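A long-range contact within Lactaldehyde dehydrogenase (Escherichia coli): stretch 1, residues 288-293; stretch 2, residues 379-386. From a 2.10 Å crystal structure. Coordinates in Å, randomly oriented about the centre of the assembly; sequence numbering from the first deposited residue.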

# COMPACT_ATOMS: atom_id res chain seq x y z
N ALA A 288 -14.32 -7.89 -28.27
CA ALA A 288 -15.75 -7.73 -28.50
C ALA A 288 -16.49 -8.87 -29.25
O ALA A 288 -16.27 -9.09 -30.43
CB ALA A 288 -15.99 -6.41 -29.22
N GLU A 289 -17.37 -9.55 -28.53
CA GLU A 289 -18.19 -10.61 -29.09
C GLU A 289 -19.68 -10.18 -29.12
O GLU A 289 -20.56 -10.93 -29.53
CB GLU A 289 -18.01 -11.90 -28.29
CG GLU A 289 -18.34 -13.16 -29.07
CD GLU A 289 -17.89 -14.43 -28.36
OE1 GLU A 289 -18.49 -14.78 -27.33
OE2 GLU A 289 -16.93 -15.07 -28.85
N ARG A 290 -19.90 -8.96 -28.64
CA ARG A 290 -21.20 -8.31 -28.59
C ARG A 290 -21.05 -6.81 -28.92
O ARG A 290 -20.57 -6.04 -28.09
CB ARG A 290 -21.83 -8.46 -27.21
CG ARG A 290 -22.29 -9.86 -26.85
CD ARG A 290 -23.10 -9.85 -25.55
NE ARG A 290 -22.28 -9.56 -24.37
CZ ARG A 290 -22.72 -8.87 -23.32
NH1 ARG A 290 -23.95 -8.40 -23.29
NH2 ARG A 290 -21.91 -8.67 -22.28
N VAL A 291 -21.44 -6.42 -30.12
CA VAL A 291 -21.30 -5.03 -30.52
C VAL A 291 -22.59 -4.18 -30.48
O VAL A 291 -23.54 -4.44 -31.22
CB VAL A 291 -20.69 -4.94 -31.94
CG1 VAL A 291 -20.32 -3.51 -32.26
CG2 VAL A 291 -19.47 -5.84 -32.04
N TYR A 292 -22.60 -3.19 -29.60
CA TYR A 292 -23.74 -2.29 -29.47
C TYR A 292 -23.47 -0.92 -30.12
O TYR A 292 -22.57 -0.19 -29.70
CB TYR A 292 -24.12 -2.10 -28.00
CG TYR A 292 -24.44 -3.39 -27.29
CD1 TYR A 292 -23.44 -4.16 -26.70
CD2 TYR A 292 -25.75 -3.88 -27.25
CE1 TYR A 292 -23.72 -5.38 -26.09
CE2 TYR A 292 -26.04 -5.10 -26.64
CZ TYR A 292 -25.02 -5.85 -26.07
OH TYR A 292 -25.29 -7.06 -25.49
N VAL A 293 -24.26 -0.59 -31.14
CA VAL A 293 -24.11 0.67 -31.87
C VAL A 293 -25.37 1.54 -31.85
O VAL A 293 -26.45 1.06 -32.21
CB VAL A 293 -23.75 0.39 -33.34
CG1 VAL A 293 -23.35 1.68 -34.03
CG2 VAL A 293 -22.64 -0.65 -33.41
N ILE A 379 -27.69 -16.08 -29.17
CA ILE A 379 -26.34 -15.79 -29.64
C ILE A 379 -25.62 -14.74 -28.76
O ILE A 379 -24.39 -14.62 -28.78
CB ILE A 379 -26.34 -15.31 -31.11
CG1 ILE A 379 -24.91 -15.28 -31.64
CG2 ILE A 379 -26.97 -13.93 -31.20
CD1 ILE A 379 -24.83 -15.07 -33.13
N MET A 380 -26.41 -13.99 -28.01
CA MET A 380 -25.89 -12.97 -27.11
C MET A 380 -25.53 -13.53 -25.72
O MET A 380 -24.96 -12.84 -24.88
CB MET A 380 -26.93 -11.85 -26.94
CG MET A 380 -27.29 -11.15 -28.23
SD MET A 380 -25.89 -10.28 -28.96
CE MET A 380 -26.04 -8.70 -28.16
N HIS A 381 -25.88 -14.80 -25.50
CA HIS A 381 -25.62 -15.46 -24.23
C HIS A 381 -24.89 -16.82 -24.36
O HIS A 381 -25.05 -17.70 -23.52
CB HIS A 381 -26.94 -15.65 -23.48
CG HIS A 381 -27.75 -14.39 -23.35
ND1 HIS A 381 -27.32 -13.31 -22.62
CD2 HIS A 381 -28.95 -14.04 -23.88
CE1 HIS A 381 -28.22 -12.34 -22.70
NE2 HIS A 381 -29.22 -12.76 -23.46
N GLU A 382 -24.09 -16.97 -25.41
CA GLU A 382 -23.33 -18.19 -25.66
C GLU A 382 -21.98 -17.96 -26.38
O GLU A 382 -21.95 -17.50 -27.51
CB GLU A 382 -24.15 -19.18 -26.50
CG GLU A 382 -24.93 -20.23 -25.70
CD GLU A 382 -26.29 -19.75 -25.24
OE1 GLU A 382 -27.11 -19.38 -26.11
OE2 GLU A 382 -26.54 -19.74 -24.02
N GLU A 383 -20.88 -18.30 -25.70
CA GLU A 383 -19.55 -18.14 -26.29
C GLU A 383 -19.45 -18.74 -27.72
O GLU A 383 -19.47 -19.96 -27.89
CB GLU A 383 -18.52 -18.77 -25.35
CG GLU A 383 -18.52 -18.12 -23.96
CD GLU A 383 -17.67 -18.87 -22.94
OE1 GLU A 383 -18.00 -20.04 -22.63
OE2 GLU A 383 -16.69 -18.28 -22.44
N THR A 384 -19.34 -17.87 -28.71
CA THR A 384 -19.31 -18.26 -30.12
C THR A 384 -17.95 -18.67 -30.75
O THR A 384 -17.85 -18.80 -31.97
CB THR A 384 -19.90 -17.13 -31.00
OG1 THR A 384 -21.03 -16.54 -30.34
CG2 THR A 384 -20.36 -17.69 -32.34
N PHE A 385 -16.92 -18.90 -29.93
CA PHE A 385 -15.61 -19.29 -30.44
C PHE A 385 -15.17 -18.58 -31.75
O PHE A 385 -14.36 -17.66 -31.73
CB PHE A 385 -15.54 -20.81 -30.68
CG PHE A 385 -16.59 -21.59 -29.94
CD1 PHE A 385 -17.90 -21.64 -30.40
CD2 PHE A 385 -16.27 -22.25 -28.75
CE1 PHE A 385 -18.88 -22.34 -29.70
CE2 PHE A 385 -17.24 -22.96 -28.05
CZ PHE A 385 -18.55 -22.99 -28.52
N GLY A 386 -15.72 -19.05 -32.87
CA GLY A 386 -15.39 -18.49 -34.18
C GLY A 386 -15.51 -16.99 -34.35
O GLY A 386 -15.82 -16.26 -33.41

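Contacts between segments distant in sequence need not rest on paired backbones; side chains can span the gap, and this small interface in lactaldehyde dehydrogenase is a clear case. The first stretch enters a β-strand at Arg-290 and remains extended through Val-293, whereas the second has Ile-379 and Met-380 in a 3-10 segment and is largely loop thereafter. Their backbones stay well apart: CA of Arg-290 lies 6.8 Å from CA of Met-380, and CA of Glu-289 lies 7.8 Å from CA of Thr-384. No backbone-to-backbone hydrogen bond links them, and the buried surface is a modest 280 Å².

Glu-289 bridges the wider gap. Its CA-to-CB bond points toward the second stretch, and with chi1 and chi2 both t the chain extends until its carboxylate reaches the loop backbone. There Thr-384 N donates a weak hydrogen bond to Glu-289 OE1, long at 3.5 Å although the angle at the hydrogen, 159°, is favourable. The same oxygen lies 3.7 Å from Glu-383 CA, so the carboxylate meets main chain here as well.

Around Met-380 the contact is chiefly one of packing. Its CA-to-CB bond points sideways, but three successive m torsions bring the end of the side chain nearer to the strand. Met-380 CE approaches Tyr-292 OH to 3.2 Å and Tyr-292 CZ to 3.7 Å, placing the methyl obliquely to the ring near its hydroxyl end. Arg-290 contributes its aliphatic portion: its CD lies 3.6 Å from Met-380 O and 4.1 Å from Met-380 CE. Within the strand, Arg-290 NH1 donates a weak hydrogen bond to Tyr-292 OH (2.9 Å, 127°), tying together two side chains that both touch Met-380. Val-291, between them in sequence, points away, as the alternation of an extended strand leads one to expect.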